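PDB 2E6V: vesicular integral-membrane protein VIP36 from Canis lupus familiaris, which acts as an intracellular lectin of the early secretory pathway, binding high-mannose glycans with the help of calcium and helping to transport and sort the glycoproteins that carry them. Local coordinates for residues A[28-33]-A[94-99]; A[112-117]-A[124-129]; A[117-122]-A[142-147]; A[130-135]-A[147-152]. All coordinates share one frame; numbering follows the deposited sequence.

Interaction 1 (A[28-33]-A[94-99])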
# COMPACT_ATOMS: atom_id res chain seq x y z
N ASP A 28 4.17 -11.54 -9.11
CA ASP A 28 5.61 -11.55 -9.39
C ASP A 28 6.36 -10.62 -8.44
O ASP A 28 5.83 -9.59 -8.01
CB ASP A 28 5.90 -11.13 -10.84
CG ASP A 28 5.14 -11.97 -11.86
OD1 ASP A 28 5.72 -12.96 -12.35
OD2 ASP A 28 3.98 -11.64 -12.17
N PHE A 29 7.58 -11.02 -8.13
CA PHE A 29 8.47 -10.33 -7.22
C PHE A 29 9.76 -9.86 -7.91
O PHE A 29 10.10 -10.32 -8.98
CB PHE A 29 8.78 -11.19 -5.98
CG PHE A 29 9.30 -12.59 -6.29
CD1 PHE A 29 10.64 -12.80 -6.60
CD2 PHE A 29 8.45 -13.69 -6.23
CE1 PHE A 29 11.14 -14.10 -6.86
CE2 PHE A 29 8.93 -14.98 -6.51
CZ PHE A 29 10.28 -15.19 -6.82
N GLN A 30 10.47 -8.93 -7.27
CA GLN A 30 11.74 -8.45 -7.77
C GLN A 30 12.52 -7.85 -6.61
O GLN A 30 11.98 -7.68 -5.51
CB GLN A 30 11.54 -7.43 -8.89
CG GLN A 30 11.24 -6.01 -8.44
CD GLN A 30 10.85 -5.11 -9.58
OE1 GLN A 30 11.46 -5.14 -10.67
NE2 GLN A 30 9.82 -4.29 -9.36
N GLY A 31 13.79 -7.51 -6.86
CA GLY A 31 14.65 -6.97 -5.84
C GLY A 31 14.93 -7.98 -4.75
O GLY A 31 15.18 -9.14 -5.02
N SER A 32 14.87 -7.53 -3.50
CA SER A 32 15.37 -8.33 -2.38
C SER A 32 14.36 -9.39 -1.98
O SER A 32 14.69 -10.28 -1.22
CB SER A 32 15.75 -7.44 -1.17
OG SER A 32 14.80 -6.40 -0.97
N THR A 33 13.15 -9.29 -2.52
CA THR A 33 12.02 -10.16 -2.14
C THR A 33 12.28 -11.66 -2.18
O THR A 33 12.75 -12.18 -3.17
CB THR A 33 10.78 -9.84 -2.97
OG1 THR A 33 10.48 -8.44 -2.87
CG2 THR A 33 9.56 -10.67 -2.49
N LEU A 94 5.82 -3.76 -11.22
CA LEU A 94 7.20 -4.29 -11.29
C LEU A 94 8.27 -3.31 -11.78
O LEU A 94 9.32 -3.76 -12.25
CB LEU A 94 7.27 -5.55 -12.17
CG LEU A 94 7.09 -6.99 -11.68
CD1 LEU A 94 7.48 -7.97 -12.81
CD2 LEU A 94 7.89 -7.32 -10.45
N VAL A 95 8.04 -2.01 -11.67
CA VAL A 95 9.09 -1.04 -12.01
C VAL A 95 9.79 -0.56 -10.73
O VAL A 95 9.20 0.13 -9.93
CB VAL A 95 8.54 0.17 -12.82
CG1 VAL A 95 9.68 1.20 -13.10
CG2 VAL A 95 7.90 -0.29 -14.10
N PRO A 96 11.05 -0.97 -10.53
CA PRO A 96 11.76 -0.56 -9.32
C PRO A 96 11.94 0.95 -9.26
O PRO A 96 11.69 1.62 -10.25
CB PRO A 96 13.12 -1.27 -9.43
CG PRO A 96 13.23 -1.70 -10.84
CD PRO A 96 11.85 -1.88 -11.37
N GLY A 97 12.34 1.47 -8.10
CA GLY A 97 12.40 2.88 -7.89
C GLY A 97 12.71 3.28 -6.46
O GLY A 97 12.82 2.44 -5.56
N PRO A 98 12.88 4.57 -6.25
CA PRO A 98 13.23 5.10 -4.96
C PRO A 98 12.06 5.27 -4.00
O PRO A 98 12.25 5.67 -2.85
CB PRO A 98 13.81 6.48 -5.30
CG PRO A 98 13.07 6.89 -6.52
CD PRO A 98 12.84 5.61 -7.30
N VAL A 99 10.83 5.00 -4.45
CA VAL A 99 9.70 5.20 -3.53
C VAL A 99 9.35 3.90 -2.78
O VAL A 99 8.49 3.11 -3.21
CB VAL A 99 8.49 5.84 -4.21
CG1 VAL A 99 7.50 6.30 -3.16
CG2 VAL A 99 8.91 7.03 -5.05
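At the margin of the L-type lectin beta-sandwich, the outermost strand 27-31 of one seven-stranded sheet meets the loop that leads into the short strand 96-97, and the contact rests on Q30 and L94. The backbones stay well apart, 7.1 Å between the CA atoms of Q30 and L94, and the contact is made mainly through side chains. L94 puts its two methyl groups to different uses. CD1 approaches CB of D28 at 4.0 Å, whereas CD2 lies against the aliphatic stem of Q30, 4.0 Å from its CB. The leucine and glutamine side chains run alongside one another, pointing in opposite senses. The CG of Q30 is held between its backbone N and carbonyl carbon (chi1 81°), and from there the extended chain carries the amide to the backbone around L94 O. Its CD is 3.4 Å from that oxygen, but which amide atom faces it is uncertain, since the group is probably turned over in the model. P96 meets the same amide, its ring crossing the Q30 side chain at about a right angle. The carboxylate of D28 turns to other partners, a salt bridge with R93 and a hydrogen bond with H56. Strand 27-31 pairs with strand 49-55, through D28 with W54 and Q30 with S52, and L94 packs on the side chain of W54 as well as on strand 27-31.

Interaction 2 (A[112-117]-A[124-129]). With CA (calcium ion), chain H; MAN (alpha-D-mannopyranose), chain F; BMA (beta-D-mannopyranose), chain B.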
# COMPACT_ATOMS: atom_id res chain seq x y z
N PHE A 112 1.48 4.72 2.19
CA PHE A 112 2.83 4.62 2.69
C PHE A 112 2.81 4.31 4.17
O PHE A 112 2.17 5.05 4.94
CB PHE A 112 3.59 5.93 2.51
CG PHE A 112 3.73 6.37 1.09
CD1 PHE A 112 4.24 5.51 0.12
CD2 PHE A 112 3.37 7.66 0.72
CE1 PHE A 112 4.37 5.92 -1.17
CE2 PHE A 112 3.49 8.08 -0.59
CZ PHE A 112 3.97 7.22 -1.53
N LEU A 113 3.49 3.23 4.54
CA LEU A 113 3.72 2.89 5.95
C LEU A 113 5.17 3.29 6.27
O LEU A 113 6.12 2.50 6.11
CB LEU A 113 3.47 1.41 6.18
CG LEU A 113 2.00 0.94 6.12
CD1 LEU A 113 1.23 1.37 4.88
CD2 LEU A 113 1.86 -0.56 6.26
N ASP A 114 5.33 4.55 6.67
CA ASP A 114 6.64 5.17 6.78
C ASP A 114 7.09 4.98 8.22
O ASP A 114 6.37 5.38 9.14
CB ASP A 114 6.51 6.67 6.47
CG ASP A 114 7.85 7.39 6.28
OD1 ASP A 114 7.80 8.51 5.74
OD2 ASP A 114 8.95 6.90 6.64
N THR A 115 8.25 4.36 8.42
CA THR A 115 8.74 4.17 9.78
C THR A 115 9.88 5.15 10.21
O THR A 115 10.24 5.20 11.39
CB THR A 115 9.20 2.72 10.03
OG1 THR A 115 10.19 2.36 9.06
CG2 THR A 115 8.02 1.75 9.97
N TYR A 116 10.45 5.91 9.27
CA TYR A 116 11.59 6.76 9.59
C TYR A 116 11.36 8.21 9.21
O TYR A 116 11.06 8.51 8.06
CB TYR A 116 12.92 6.22 9.01
CG TYR A 116 14.09 7.12 9.31
CD1 TYR A 116 14.65 7.19 10.60
CD2 TYR A 116 14.63 7.97 8.31
CE1 TYR A 116 15.73 8.06 10.89
CE2 TYR A 116 15.68 8.82 8.57
CZ TYR A 116 16.23 8.88 9.86
OH TYR A 116 17.28 9.75 10.10
N PRO A 117 11.52 9.11 10.19
CA PRO A 117 11.37 10.53 9.98
C PRO A 117 12.60 11.12 9.28
O PRO A 117 13.58 11.49 9.95
CB PRO A 117 11.25 11.08 11.40
CG PRO A 117 11.98 10.09 12.25
CD PRO A 117 11.85 8.77 11.59
N ARG A 124 5.92 15.41 13.71
CA ARG A 124 5.11 14.25 13.43
C ARG A 124 5.67 13.01 14.17
O ARG A 124 6.88 12.71 14.12
CB ARG A 124 5.16 14.04 11.93
CG ARG A 124 3.92 13.52 11.31
CD ARG A 124 4.32 12.68 10.11
NE ARG A 124 3.97 13.21 8.79
CZ ARG A 124 2.98 14.06 8.51
NH1 ARG A 124 2.20 14.55 9.47
NH2 ARG A 124 2.77 14.42 7.25
N VAL A 125 4.77 12.29 14.84
CA VAL A 125 5.10 11.00 15.47
C VAL A 125 4.95 9.84 14.48
O VAL A 125 3.90 9.66 13.84
CB VAL A 125 4.24 10.76 16.76
CG1 VAL A 125 4.62 9.39 17.46
CG2 VAL A 125 4.38 11.95 17.72
N PHE A 126 6.02 9.07 14.34
CA PHE A 126 6.10 7.92 13.45
C PHE A 126 5.92 6.64 14.27
O PHE A 126 6.00 6.69 15.50
CB PHE A 126 7.45 7.94 12.72
CG PHE A 126 7.50 8.96 11.59
CD1 PHE A 126 7.46 10.32 11.85
CD2 PHE A 126 7.53 8.54 10.27
CE1 PHE A 126 7.47 11.24 10.84
CE2 PHE A 126 7.53 9.46 9.23
CZ PHE A 126 7.50 10.81 9.51
N PRO A 127 5.65 5.50 13.60
CA PRO A 127 5.39 5.37 12.18
C PRO A 127 4.14 6.12 11.80
O PRO A 127 3.22 6.28 12.62
CB PRO A 127 5.16 3.87 12.00
CG PRO A 127 5.76 3.22 13.22
CD PRO A 127 5.59 4.20 14.30
N TYR A 128 4.12 6.56 10.55
CA TYR A 128 3.06 7.39 10.02
C TYR A 128 2.53 6.74 8.75
O TYR A 128 3.29 6.33 7.88
CB TYR A 128 3.62 8.79 9.72
CG TYR A 128 2.57 9.85 9.54
CD1 TYR A 128 1.96 10.46 10.64
CD2 TYR A 128 2.18 10.25 8.27
CE1 TYR A 128 0.96 11.46 10.47
CE2 TYR A 128 1.20 11.25 8.08
CZ TYR A 128 0.58 11.84 9.17
OH TYR A 128 -0.41 12.81 8.97
N ILE A 129 1.21 6.65 8.65
CA ILE A 129 0.56 6.16 7.46
C ILE A 129 -0.08 7.31 6.72
O ILE A 129 -0.73 8.16 7.32
CB ILE A 129 -0.52 5.16 7.84
CG1 ILE A 129 0.10 3.97 8.59
CG2 ILE A 129 -1.33 4.72 6.58
CD1 ILE A 129 -0.80 2.83 8.78
CA CA H . 10.42 8.65 5.93
C1 MAN F . 20.28 9.00 7.22
C2 MAN F . 20.82 9.04 5.80
C3 MAN F . 21.19 10.51 5.53
C4 MAN F . 19.96 11.42 5.65
C5 MAN F . 19.23 11.17 6.98
C6 MAN F . 17.82 11.78 7.02
O2 MAN F . 19.75 8.67 4.93
O3 MAN F . 21.77 10.64 4.25
O4 MAN F . 20.34 12.79 5.52
O5 MAN F . 19.10 9.79 7.27
O6 MAN F . 17.48 12.15 8.34
C1 BMA B . 20.48 9.68 11.89
C2 BMA B . 20.64 10.19 10.43
C3 BMA B . 20.85 9.01 9.45
C4 BMA B . 21.86 8.01 9.99
C5 BMA B . 21.35 7.52 11.33
C6 BMA B . 22.19 6.36 11.85
O1 BMA B . 20.62 10.72 12.84
O2 BMA B . 21.67 11.16 10.33
O3 BMA B . 21.27 9.43 8.17
O4 BMA B . 22.07 6.96 9.09
O5 BMA B . 21.41 8.65 12.20
O6 BMA B . 22.74 6.64 13.13
O HOH W 1 11.20 6.61 5.54
O HOH W 2 10.44 9.06 3.57
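A cis peptide bond precedes P127, which meets T115 (P127 CB to T115 CG2 4.1 Å) and D114 O just where the chain enters strand 128-135 and pairs antiparallel with the end of strand 109-114, in the sheet of the legume-lectin-like sandwich that carries the calcium site. D114 and Y128 form a hydrogen-bonded pair: D114 N donates to Y128 O at 3.0 Å, and Y128 N returns a bond to D114 O at 2.9 Å. L113 and I129 follow as a non-hydrogen-bonded pair, with I129 CA making a CA-H...O contact to F112 O. Beyond the strands, the F126 ring sits between P117 of the calcium loop and Y128 at the start of strand 128-135. P117 CB lies 4.0 Å from the ring centroid and 20° off the normal, a CH-pi contact over one face, while Y128 CB covers the opposite face toward the rim. The ring edge meets D114: F126 CE2 lies 3.6 Å from CG of the carboxylate, whose plane stands 86° from that of the ring. The D114 side chain extends away from its backbone N (chi1 -168°), which brings both oxygens to the calcium ion. The same ion takes Y116 O and two waters, with N118 and D145 completing the shell. An Asx turn, Y116 N to D114 OD2, ties the loop back to the carboxylate. Y116 then reaches the sugar, its OH sharing a hydrogen bond of 3.0 Å with O6 of a mannose.

Interaction 3 (A[117-122]-A[142-147]). With CA (calcium ion), chain H; MAN (alpha-D-mannopyranose), chain C; MAN (alpha-D-mannopyranose), chain F.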
# COMPACT_ATOMS: atom_id res chain seq x y z
N PRO A 117 11.52 9.11 10.19
CA PRO A 117 11.37 10.53 9.98
C PRO A 117 12.60 11.12 9.28
O PRO A 117 13.58 11.49 9.95
CB PRO A 117 11.25 11.08 11.40
CG PRO A 117 11.98 10.09 12.25
CD PRO A 117 11.85 8.77 11.59
N ASN A 118 12.55 11.19 7.95
CA ASN A 118 13.67 11.71 7.19
C ASN A 118 13.81 13.23 7.44
O ASN A 118 14.91 13.78 7.52
CB ASN A 118 13.46 11.45 5.70
CG ASN A 118 13.46 9.99 5.37
OD1 ASN A 118 12.43 9.32 5.50
ND2 ASN A 118 14.60 9.48 4.91
N ASP A 119 12.66 13.90 7.55
CA ASP A 119 12.59 15.30 7.88
C ASP A 119 13.07 15.57 9.31
O ASP A 119 12.38 15.25 10.30
CB ASP A 119 11.16 15.77 7.70
CG ASP A 119 10.98 17.23 7.95
OD1 ASP A 119 11.98 17.93 8.26
OD2 ASP A 119 9.83 17.67 7.83
N GLU A 120 14.25 16.17 9.42
CA GLU A 120 14.98 16.23 10.70
C GLU A 120 14.32 17.09 11.79
O GLU A 120 14.60 16.92 12.96
CB GLU A 120 16.45 16.65 10.47
CG GLU A 120 17.45 15.45 10.45
CD GLU A 120 18.83 15.83 9.87
OE1 GLU A 120 19.87 15.36 10.43
OE2 GLU A 120 18.89 16.57 8.85
N THR A 121 13.45 18.01 11.40
CA THR A 121 12.73 18.83 12.35
C THR A 121 11.25 18.76 12.00
O THR A 121 10.70 19.66 11.34
CB THR A 121 13.20 20.30 12.34
OG1 THR A 121 13.01 20.85 11.04
CG2 THR A 121 14.72 20.41 12.78
N THR A 122 10.66 17.64 12.40
CA THR A 122 9.27 17.36 12.17
C THR A 122 8.61 17.11 13.52
O THR A 122 9.22 16.54 14.42
CB THR A 122 9.10 16.13 11.24
OG1 THR A 122 7.71 15.93 10.94
CG2 THR A 122 9.67 14.87 11.87
N HIS A 142 11.15 12.11 -0.58
CA HIS A 142 11.57 11.16 0.46
C HIS A 142 12.08 11.90 1.69
O HIS A 142 11.81 11.49 2.82
CB HIS A 142 12.62 10.19 -0.11
CG HIS A 142 13.05 9.13 0.85
ND1 HIS A 142 12.23 8.08 1.22
CD2 HIS A 142 14.21 8.96 1.53
CE1 HIS A 142 12.87 7.32 2.09
NE2 HIS A 142 14.07 7.82 2.29
N SER A 143 12.77 13.01 1.46
CA SER A 143 13.44 13.79 2.51
C SER A 143 12.47 14.53 3.41
O SER A 143 12.87 15.01 4.47
CB SER A 143 14.36 14.83 1.87
OG SER A 143 13.63 16.02 1.57
N LYS A 144 11.22 14.68 2.98
CA LYS A 144 10.22 15.36 3.79
C LYS A 144 9.06 14.43 4.14
O LYS A 144 7.94 14.89 4.40
CB LYS A 144 9.68 16.63 3.09
CG LYS A 144 10.73 17.58 2.54
CD LYS A 144 11.72 18.11 3.58
CE LYS A 144 11.38 19.50 4.08
NZ LYS A 144 12.38 19.87 5.12
N ASP A 145 9.33 13.14 4.11
CA ASP A 145 8.31 12.11 4.34
C ASP A 145 7.04 12.28 3.51
O ASP A 145 5.94 11.88 3.93
CB ASP A 145 8.02 12.03 5.83
CG ASP A 145 9.27 11.85 6.65
OD1 ASP A 145 9.57 12.76 7.45
OD2 ASP A 145 9.98 10.83 6.44
N GLY A 146 7.19 12.85 2.32
CA GLY A 146 6.11 13.01 1.37
C GLY A 146 4.97 13.90 1.83
O GLY A 146 3.89 13.87 1.26
N ARG A 147 5.23 14.70 2.86
CA ARG A 147 4.22 15.58 3.43
C ARG A 147 3.55 16.55 2.44
O ARG A 147 2.33 16.73 2.50
CB ARG A 147 4.82 16.29 4.65
CG ARG A 147 4.51 17.76 4.81
CD ARG A 147 5.10 18.28 6.09
NE ARG A 147 4.06 18.31 7.10
CZ ARG A 147 4.22 17.96 8.37
NH1 ARG A 147 5.39 17.53 8.82
NH2 ARG A 147 3.18 18.04 9.19
CA CA H . 10.42 8.65 5.93
C1 MAN C . 19.85 7.40 4.24
C2 MAN C . 19.17 7.53 2.87
C3 MAN C . 17.66 7.77 3.03
C4 MAN C . 17.04 6.77 4.01
C5 MAN C . 17.88 6.70 5.30
C6 MAN C . 17.33 5.72 6.31
O2 MAN C . 19.37 6.41 2.03
O3 MAN C . 16.99 7.79 1.77
O4 MAN C . 15.77 7.25 4.35
O5 MAN C . 19.23 6.38 5.00
O6 MAN C . 17.37 4.41 5.77
C1 MAN F . 20.28 9.00 7.22
C2 MAN F . 20.82 9.04 5.80
C3 MAN F . 21.19 10.51 5.53
C4 MAN F . 19.96 11.42 5.65
C5 MAN F . 19.23 11.17 6.98
C6 MAN F . 17.82 11.78 7.02
O2 MAN F . 19.75 8.67 4.93
O3 MAN F . 21.77 10.64 4.25
O4 MAN F . 20.34 12.79 5.52
O5 MAN F . 19.10 9.79 7.27
O6 MAN F . 17.48 12.15 8.34
O HOH W 3 7.74 14.22 8.76
O HOH W 2 10.44 9.06 3.57
O HOH W 1 11.20 6.61 5.54
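Calcium coordination joins N118 to D145 first: N118 OD1 binds the ion at 2.2 Å and D145 OD2 at 2.3 Å. These two oxygens lie close because both are ligands, and their amide and carboxylate planes are 51° apart. Two waters add to the shell, which D114 and the carbonyl oxygen of Y116 complete. Hydrogen bonds then fix the D145 carboxylate against the backbone of the facing loop. N118 N meets the syn lone pair of OD2 at 3.0 Å, with an N-H...O angle of 163°, whereas D119 N reaches OD1 at 3.3 Å from above the carboxylate plane. OD1 also accepts from a water that bridges to T122 OG1. The one salt bridge across the contact is long: D119 OD1 to K144 NZ, 3.7 Å, the lysine chain bending at chi2 and chi3 to come back toward the aspartate. R147 presents a guanidinium edge to T122 OG1 but has its salt bridge with E123. Sugar contacts converge on one hydroxyl. N118 ND2 donates to O4 of a mannose at 2.6 Å, and H142 NE2 donates to this same O4 at 2.7 Å. The imidazole meets the sugar at its edge while N118 OD1 lies over one of its faces, the amide and ring planes being 61° apart. N118 O accepts from O6 of a second mannose, the hydroxyl that also meets Y116 OH. One asparagine thus serves metal and sugar together, as in the calcium-dependent mannose sites of legume and L-type lectins.

Interaction 4 (A[130-135]-A[147-152])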
# COMPACT_ATOMS: atom_id res chain seq x y z
N SER A 130 0.09 7.35 5.39
CA SER A 130 -0.49 8.41 4.57
C SER A 130 -0.83 7.91 3.17
O SER A 130 -0.31 6.87 2.72
CB SER A 130 0.49 9.55 4.46
OG SER A 130 1.69 9.07 3.92
N VAL A 131 -1.71 8.64 2.49
CA VAL A 131 -2.06 8.31 1.11
C VAL A 131 -1.71 9.41 0.15
O VAL A 131 -1.75 10.59 0.50
CB VAL A 131 -3.54 7.94 0.95
CG1 VAL A 131 -3.80 6.61 1.65
CG2 VAL A 131 -4.44 9.06 1.53
N MET A 132 -1.36 9.02 -1.06
CA MET A 132 -0.93 9.93 -2.09
C MET A 132 -1.54 9.41 -3.39
O MET A 132 -1.48 8.20 -3.69
CB MET A 132 0.60 9.92 -2.18
CG MET A 132 1.17 10.84 -3.20
SD MET A 132 2.97 10.73 -3.43
CE MET A 132 3.11 11.66 -4.97
N VAL A 133 -2.10 10.32 -4.16
CA VAL A 133 -2.72 10.00 -5.43
C VAL A 133 -1.92 10.77 -6.44
O VAL A 133 -1.60 11.93 -6.21
CB VAL A 133 -4.21 10.43 -5.46
CG1 VAL A 133 -4.84 10.20 -6.87
CG2 VAL A 133 -5.01 9.70 -4.40
N ASN A 134 -1.56 10.11 -7.54
CA ASN A 134 -0.64 10.67 -8.53
C ASN A 134 -1.14 10.39 -9.96
O ASN A 134 -1.58 9.27 -10.26
CB ASN A 134 0.75 10.05 -8.34
CG ASN A 134 1.88 10.92 -8.87
OD1 ASN A 134 1.63 11.86 -9.63
ND2 ASN A 134 3.12 10.64 -8.44
N ASN A 135 -1.03 11.41 -10.83
CA ASN A 135 -1.30 11.28 -12.28
C ASN A 135 -0.03 11.30 -13.11
O ASN A 135 -0.05 11.59 -14.33
CB ASN A 135 -2.26 12.38 -12.76
CG ASN A 135 -1.64 13.79 -12.70
OD1 ASN A 135 -0.58 14.01 -12.10
ND2 ASN A 135 -2.32 14.73 -13.31
N ARG A 147 5.23 14.70 2.86
CA ARG A 147 4.22 15.58 3.43
C ARG A 147 3.55 16.55 2.44
O ARG A 147 2.33 16.73 2.50
CB ARG A 147 4.82 16.29 4.65
CG ARG A 147 4.51 17.76 4.81
CD ARG A 147 5.10 18.28 6.09
NE ARG A 147 4.06 18.31 7.10
CZ ARG A 147 4.22 17.96 8.37
NH1 ARG A 147 5.39 17.53 8.82
NH2 ARG A 147 3.18 18.04 9.19
N TRP A 148 4.32 17.17 1.53
CA TRP A 148 3.72 18.09 0.53
C TRP A 148 2.90 17.44 -0.61
O TRP A 148 2.20 18.13 -1.32
CB TRP A 148 4.74 19.12 0.02
CG TRP A 148 5.18 19.96 1.18
CD1 TRP A 148 6.18 19.67 2.08
CD2 TRP A 148 4.55 21.16 1.65
NE1 TRP A 148 6.23 20.63 3.06
CE2 TRP A 148 5.25 21.55 2.84
CE3 TRP A 148 3.50 21.95 1.19
CZ2 TRP A 148 4.93 22.71 3.55
CZ3 TRP A 148 3.17 23.11 1.91
CH2 TRP A 148 3.89 23.48 3.08
N THR A 149 2.90 16.11 -0.72
CA THR A 149 2.06 15.42 -1.74
C THR A 149 1.00 14.47 -1.16
O THR A 149 0.34 13.73 -1.89
CB THR A 149 2.94 14.65 -2.77
OG1 THR A 149 3.98 13.93 -2.08
CG2 THR A 149 3.58 15.61 -3.78
N GLU A 150 0.80 14.50 0.15
CA GLU A 150 -0.12 13.58 0.76
C GLU A 150 -1.53 14.20 0.89
O GLU A 150 -1.69 15.41 0.97
CB GLU A 150 0.46 13.09 2.11
CG GLU A 150 -0.13 13.75 3.38
CD GLU A 150 0.84 13.80 4.59
OE1 GLU A 150 1.87 13.08 4.61
OE2 GLU A 150 0.56 14.58 5.53
N LEU A 151 -2.56 13.36 0.92
CA LEU A 151 -3.93 13.85 1.06
C LEU A 151 -4.43 13.81 2.48
O LEU A 151 -5.33 14.55 2.83
CB LEU A 151 -4.87 13.00 0.22
CG LEU A 151 -4.56 13.03 -1.27
CD1 LEU A 151 -5.39 11.99 -1.98
CD2 LEU A 151 -4.87 14.44 -1.77
N ALA A 152 -3.87 12.90 3.28
CA ALA A 152 -4.25 12.65 4.68
C ALA A 152 -3.30 11.58 5.25
O ALA A 152 -2.54 10.97 4.51
CB ALA A 152 -5.72 12.19 4.80
O HOH W 4 -1.71 13.36 -3.40
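V131 meets the segment 147-152 with both of its backbone polar groups satisfied. Its O accepts from L151 N at 2.9 Å with an N-H...O angle of 168°, and its N donates to A152 O at 3.2 Å. Each acceptor also receives a CA-H...O contact, V131 O from E150 and A152 O from S130. Further along, the direct bonds give way to a water, which donates to T149 O at 2.6 Å and accepts from V133 N at 3.2 Å, spanning the gap as the chains diverge. The two chains run 124° apart from 130 to 133 and from 149 to 152, so the approach to strand 152-155, the outermost of its sheet in the lectin sandwich, splays away from strand 128-135. On its other side, strand 128-135 bonds to strand 109-114 through S130 with F112 and M132 with A110. M132 is fully extended, its CG pointing away from the backbone N (chi1 -179°), and thereby carries SD and CE across T149 at an angle: SD lies 3.6 Å from T149 OG1 and CE 3.7 Å from T149 CB. The hydroxyl's weak hydrogen bond is with G146 O. L151 lies roughly perpendicular to V131, CB against CG2, and its CD1 presses on V133 CG2 at 3.4 Å. E150 directs OE1 past S130 CB, whereas its OE2 is taken by a salt bridge with R124.

Overall arrangement
Interactions 2 and 3 build one site from alternating segments, their centres 9 Å apart: they share P117, the calcium ion and both of its waters, and D114 OD1 comes within 3.3 Å of D145 OD2 because both bind the metal. F126 CZ packs on D145 OD1 at 3.5 Å. Interaction 4 uses strand 128-135, as interaction 2 does, farther from the sugar, its centre 14 Å from each of these two; it is tied to interaction 2 by the salt bridge R124 NH2 to E150 OE2 at 2.8 Å, and its range overlaps that of interaction 3 at R147. Interaction 1 lies apart, about 21 Å from interaction 2 between centres, touching it through V99 CG1 and F112 CE1 at 3.7 Å.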